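Local coordinates for protein putative acetyltransferase Sthe_0691 (Sphaerobacter thermophilus, PDB 3SHP) that is a putative acetyltransferase, probably transferring an acetyl group from acetyl-coenzyme A to an acceptor that has not been identified, at residues A29-R41 / R77-M91. Numbering follows the deposited sequence.
Sequences AWFDSRFPVNAAR and RIEFGKQTASLRFHM. With SRT (S,R meso-tartaric acid), chain C.
R88 reaches from strand 84-91 into the curve of the loop 29-41 and shows how one long side chain can fasten an irregular segment to a sheet. Its CG stands between the backbone N and the carbonyl carbon (chi1 77°), and the chain then bends at chi3 to bring the guanidinium beneath the loop. Near the start of this path R88 CB rests 3.4 Å from A39 O, and the same carbonyl oxygen lies over the centre of one guanidinium face. R88 NE turns instead to E125, which also pairs with R41 and probably offsets the close approach of the two arginines. At the tip, R88 NH2 donates to N38 O at 2.8 Å, in the carbonyl plane and on a lone pair, while R88 NH1 adds a weak bond to that oxygen and a water-mediated link to N38 OD1. P36 CG sits at the edge of the group, 3.4 Å from R88 NH2. A leucine here would probably leave N38 O without its main donor and E125 with one fewer positive partner. Next to this grip, A39 N bonds E79 OE1 (3.1 Å, 165°), an oxygen also paired with R149 of a third subunit, and A39 CB presses to 3.3 Å from S86 O. R77 passes its guanidinium under P36 CD and places NH2 3.5 Å from F31 CZ, the two planes only 9° apart; F35 extends to the bound tartrate. The loop, which follows helix 21-26, thus lies across the antiparallel pair 72-80 and 84-91, with helix 98-116 packed against L87 from the opposite face of the sheet.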
# COMPACT_ATOMS: atom_id res chain seq x y z
N ALA A 29 12.40 -13.97 6.19
CA ALA A 29 11.33 -14.12 5.19
C ALA A 29 9.98 -14.35 5.87
O ALA A 29 8.96 -13.80 5.45
CB ALA A 29 11.66 -15.25 4.22
N TRP A 30 9.96 -15.12 6.96
CA TRP A 30 8.70 -15.38 7.63
C TRP A 30 8.60 -14.85 9.06
O TRP A 30 7.50 -14.75 9.60
CB TRP A 30 8.39 -16.87 7.63
CG TRP A 30 9.45 -17.70 8.27
CD1 TRP A 30 10.57 -18.19 7.66
CD2 TRP A 30 9.51 -18.14 9.64
NE1 TRP A 30 11.32 -18.91 8.57
CE2 TRP A 30 10.69 -18.90 9.78
CE3 TRP A 30 8.68 -17.95 10.77
CZ2 TRP A 30 11.06 -19.48 11.00
CZ3 TRP A 30 9.05 -18.53 11.98
CH2 TRP A 30 10.23 -19.29 12.08
N PHE A 31 9.72 -14.57 9.69
CA PHE A 31 9.64 -14.15 11.07
C PHE A 31 9.74 -12.64 11.19
O PHE A 31 10.73 -12.06 10.77
CB PHE A 31 10.70 -14.81 11.93
CG PHE A 31 10.63 -14.39 13.37
CD1 PHE A 31 9.64 -14.88 14.20
CD2 PHE A 31 11.56 -13.47 13.89
CE1 PHE A 31 9.57 -14.48 15.54
CE2 PHE A 31 11.50 -13.07 15.23
CZ PHE A 31 10.49 -13.57 16.05
N ASP A 32 8.71 -12.03 11.76
CA ASP A 32 8.67 -10.59 11.87
C ASP A 32 9.29 -10.26 13.21
O ASP A 32 8.77 -10.63 14.24
CB ASP A 32 7.22 -10.11 11.81
CG ASP A 32 7.09 -8.60 11.73
OD1 ASP A 32 8.11 -7.88 11.77
OD2 ASP A 32 5.94 -8.12 11.59
N SER A 33 10.43 -9.59 13.18
CA SER A 33 11.13 -9.17 14.37
C SER A 33 10.49 -7.99 15.08
O SER A 33 10.82 -7.71 16.24
CB SER A 33 12.53 -8.76 14.00
OG SER A 33 13.31 -9.92 13.87
N ARG A 34 9.60 -7.28 14.39
CA ARG A 34 9.02 -6.09 14.98
C ARG A 34 8.08 -6.49 16.10
O ARG A 34 7.53 -7.60 16.10
CB ARG A 34 8.33 -5.23 13.93
CG ARG A 34 9.20 -4.88 12.70
CD ARG A 34 8.33 -4.23 11.62
NE ARG A 34 7.23 -5.13 11.24
CZ ARG A 34 6.25 -4.83 10.39
NH1 ARG A 34 6.20 -3.64 9.82
NH2 ARG A 34 5.31 -5.73 10.13
N PHE A 35 7.95 -5.61 17.10
CA PHE A 35 7.13 -5.94 18.26
C PHE A 35 5.65 -5.80 17.98
O PHE A 35 5.23 -4.83 17.36
CB PHE A 35 7.55 -5.13 19.48
CG PHE A 35 8.77 -5.68 20.16
CD1 PHE A 35 8.67 -6.71 21.11
CD2 PHE A 35 10.05 -5.22 19.80
CE1 PHE A 35 9.80 -7.25 21.74
CE2 PHE A 35 11.19 -5.76 20.41
CZ PHE A 35 11.06 -6.79 21.39
N PRO A 36 4.87 -6.79 18.42
CA PRO A 36 3.41 -6.63 18.42
C PRO A 36 3.02 -5.87 19.70
O PRO A 36 3.89 -5.56 20.53
CB PRO A 36 2.91 -8.08 18.47
CG PRO A 36 3.97 -8.79 19.30
CD PRO A 36 5.30 -8.06 19.02
N VAL A 37 1.73 -5.56 19.87
CA VAL A 37 1.33 -4.85 21.11
C VAL A 37 1.45 -5.73 22.36
O VAL A 37 1.76 -5.24 23.44
CB VAL A 37 -0.07 -4.17 21.04
CG1 VAL A 37 -0.05 -3.07 19.97
CG2 VAL A 37 -1.20 -5.18 20.75
N ASN A 38 1.23 -7.03 22.19
CA ASN A 38 1.36 -7.97 23.30
C ASN A 38 1.62 -9.34 22.70
O ASN A 38 1.64 -9.48 21.47
CB ASN A 38 0.08 -7.96 24.15
CG ASN A 38 -1.16 -8.14 23.30
OD1 ASN A 38 -1.25 -9.07 22.47
ND2 ASN A 38 -2.12 -7.24 23.48
N ALA A 39 1.86 -10.35 23.54
CA ALA A 39 2.05 -11.73 23.08
C ALA A 39 0.78 -12.57 23.17
O ALA A 39 0.75 -13.70 22.71
CB ALA A 39 3.19 -12.40 23.84
N ALA A 40 -0.27 -12.05 23.80
CA ALA A 40 -1.60 -12.68 23.70
C ALA A 40 -2.66 -11.59 23.68
O ALA A 40 -2.87 -10.89 24.68
CB ALA A 40 -1.85 -13.69 24.83
N ARG A 41 -3.29 -11.49 22.50
CA ARG A 41 -4.31 -10.54 22.09
C ARG A 41 -5.52 -10.25 23.00
O ARG A 41 -6.06 -9.14 22.98
CB ARG A 41 -4.94 -11.15 20.84
CG ARG A 41 -4.76 -10.41 19.67
CD ARG A 41 -5.21 -11.30 18.53
NE ARG A 41 -4.10 -12.17 18.18
CZ ARG A 41 -3.79 -12.56 16.94
NH1 ARG A 41 -2.74 -13.37 16.77
NH2 ARG A 41 -4.49 -12.13 15.89
N ARG A 77 7.01 -16.48 21.28
CA ARG A 77 7.14 -15.14 21.84
C ARG A 77 6.46 -15.02 23.19
O ARG A 77 5.28 -15.32 23.34
CB ARG A 77 6.61 -14.08 20.88
CG ARG A 77 7.04 -12.70 21.35
CD ARG A 77 6.51 -11.57 20.47
NE ARG A 77 7.06 -11.55 19.12
CZ ARG A 77 8.21 -10.94 18.78
NH1 ARG A 77 8.96 -10.32 19.71
NH2 ARG A 77 8.60 -10.96 17.51
N ILE A 78 7.21 -14.60 24.20
CA ILE A 78 6.67 -14.52 25.52
C ILE A 78 6.73 -13.09 26.04
O ILE A 78 7.75 -12.40 25.88
CB ILE A 78 7.46 -15.43 26.50
CG1 ILE A 78 7.52 -16.88 25.99
CG2 ILE A 78 6.84 -15.36 27.90
CD1 ILE A 78 8.59 -17.73 26.71
N GLU A 79 5.65 -12.65 26.70
CA GLU A 79 5.61 -11.33 27.33
C GLU A 79 5.26 -11.48 28.82
O GLU A 79 4.18 -11.97 29.15
CB GLU A 79 4.62 -10.41 26.58
CG GLU A 79 4.31 -9.10 27.29
CD GLU A 79 2.92 -8.53 26.97
OE1 GLU A 79 2.05 -9.24 26.40
OE2 GLU A 79 2.70 -7.34 27.31
N PHE A 80 6.18 -11.10 29.70
CA PHE A 80 5.89 -11.14 31.13
C PHE A 80 5.36 -9.79 31.58
O PHE A 80 5.84 -8.74 31.14
CB PHE A 80 7.12 -11.48 31.99
CG PHE A 80 7.61 -12.89 31.83
CD1 PHE A 80 8.83 -13.14 31.19
CD2 PHE A 80 6.87 -13.96 32.30
CE1 PHE A 80 9.29 -14.44 31.02
CE2 PHE A 80 7.33 -15.28 32.13
CZ PHE A 80 8.54 -15.52 31.49
N GLY A 81 4.36 -9.83 32.45
CA GLY A 81 4.02 -8.68 33.26
C GLY A 81 4.50 -8.95 34.68
O GLY A 81 5.40 -9.75 34.90
N LYS A 82 3.88 -8.32 35.67
CA LYS A 82 4.31 -8.56 37.05
C LYS A 82 4.05 -10.00 37.49
O LYS A 82 4.95 -10.66 37.98
CB LYS A 82 3.64 -7.57 38.00
CG LYS A 82 4.15 -7.64 39.43
CD LYS A 82 3.63 -6.46 40.24
CE LYS A 82 2.08 -6.40 40.29
NZ LYS A 82 1.51 -5.06 40.74
N GLN A 83 2.83 -10.47 37.31
CA GLN A 83 2.48 -11.81 37.71
C GLN A 83 1.87 -12.63 36.58
O GLN A 83 1.17 -13.62 36.83
CB GLN A 83 1.50 -11.71 38.87
CG GLN A 83 2.24 -11.59 40.21
CD GLN A 83 1.50 -10.78 41.23
OE1 GLN A 83 0.58 -10.02 40.91
NE2 GLN A 83 1.92 -10.90 42.48
N THR A 84 2.13 -12.21 35.33
CA THR A 84 1.51 -12.81 34.16
C THR A 84 2.54 -13.24 33.14
O THR A 84 3.62 -12.65 33.05
CB THR A 84 0.53 -11.84 33.46
OG1 THR A 84 1.26 -10.71 32.97
CG2 THR A 84 -0.56 -11.35 34.44
N ALA A 85 2.20 -14.27 32.37
CA ALA A 85 2.98 -14.63 31.20
C ALA A 85 2.01 -14.87 30.05
O ALA A 85 1.04 -15.60 30.21
CB ALA A 85 3.77 -15.88 31.46
N SER A 86 2.27 -14.21 28.92
CA SER A 86 1.47 -14.33 27.73
C SER A 86 2.37 -14.79 26.59
O SER A 86 3.52 -14.36 26.50
CB SER A 86 0.83 -12.98 27.39
OG SER A 86 0.07 -12.51 28.50
N LEU A 87 1.86 -15.65 25.73
CA LEU A 87 2.68 -16.21 24.65
C LEU A 87 1.91 -16.64 23.42
O LEU A 87 0.72 -16.96 23.47
CB LEU A 87 3.51 -17.38 25.13
CG LEU A 87 2.81 -18.53 25.81
CD1 LEU A 87 3.48 -19.82 25.41
CD2 LEU A 87 2.85 -18.33 27.34
N ARG A 88 2.63 -16.66 22.31
CA ARG A 88 2.10 -17.10 21.04
C ARG A 88 3.25 -17.74 20.27
O ARG A 88 4.42 -17.50 20.58
CB ARG A 88 1.47 -15.92 20.27
CG ARG A 88 2.41 -14.92 19.57
CD ARG A 88 1.66 -14.08 18.44
NE ARG A 88 0.54 -13.31 19.00
CZ ARG A 88 0.65 -12.09 19.54
NH1 ARG A 88 -0.43 -11.50 20.06
NH2 ARG A 88 1.82 -11.47 19.57
N PHE A 89 2.92 -18.56 19.29
CA PHE A 89 3.93 -19.29 18.54
C PHE A 89 3.88 -18.83 17.10
O PHE A 89 2.79 -18.50 16.60
CB PHE A 89 3.65 -20.80 18.58
CG PHE A 89 3.67 -21.38 19.97
CD1 PHE A 89 4.85 -21.86 20.52
CD2 PHE A 89 2.51 -21.43 20.73
CE1 PHE A 89 4.88 -22.40 21.80
CE2 PHE A 89 2.52 -21.96 22.02
CZ PHE A 89 3.71 -22.45 22.56
N HIS A 90 5.03 -18.81 16.45
CA HIS A 90 5.13 -18.49 15.04
C HIS A 90 5.92 -19.64 14.42
O HIS A 90 7.10 -19.78 14.70
CB HIS A 90 5.91 -17.19 14.82
CG HIS A 90 5.29 -15.97 15.43
ND1 HIS A 90 4.31 -15.24 14.80
CD2 HIS A 90 5.53 -15.35 16.61
CE1 HIS A 90 3.96 -14.22 15.57
NE2 HIS A 90 4.68 -14.27 16.68
N MSE A 91 5.27 -20.48 13.62
CA MSE A 91 5.97 -21.64 13.03
C MSE A 91 6.40 -21.33 11.59
O MSE A 91 5.74 -20.54 10.93
CB MSE A 91 5.07 -22.89 13.04
CG MSE A 91 4.46 -23.16 14.41
SE MSE A 91 5.80 -23.38 15.82
CE MSE A 91 6.55 -25.04 15.18
O1 SRT C . 12.31 -4.96 26.04
O11 SRT C . 12.29 -6.85 27.12
C1 SRT C . 12.50 -6.20 26.06
C2 SRT C . 12.95 -6.89 24.77
O2 SRT C . 12.71 -8.31 24.77
C3 SRT C . 14.45 -6.74 24.46
O3 SRT C . 15.03 -5.68 25.23
C4 SRT C . 14.70 -6.55 22.98
O4 SRT C . 14.28 -5.52 22.39
O41 SRT C . 15.34 -7.43 22.37
O HOH W 1 11.43 -9.62 18.03
O HOH W 2 2.42 -4.99 25.97
O HOH W 3 -1.01 -8.57 19.79
O HOH W 4 -2.40 -11.42 27.39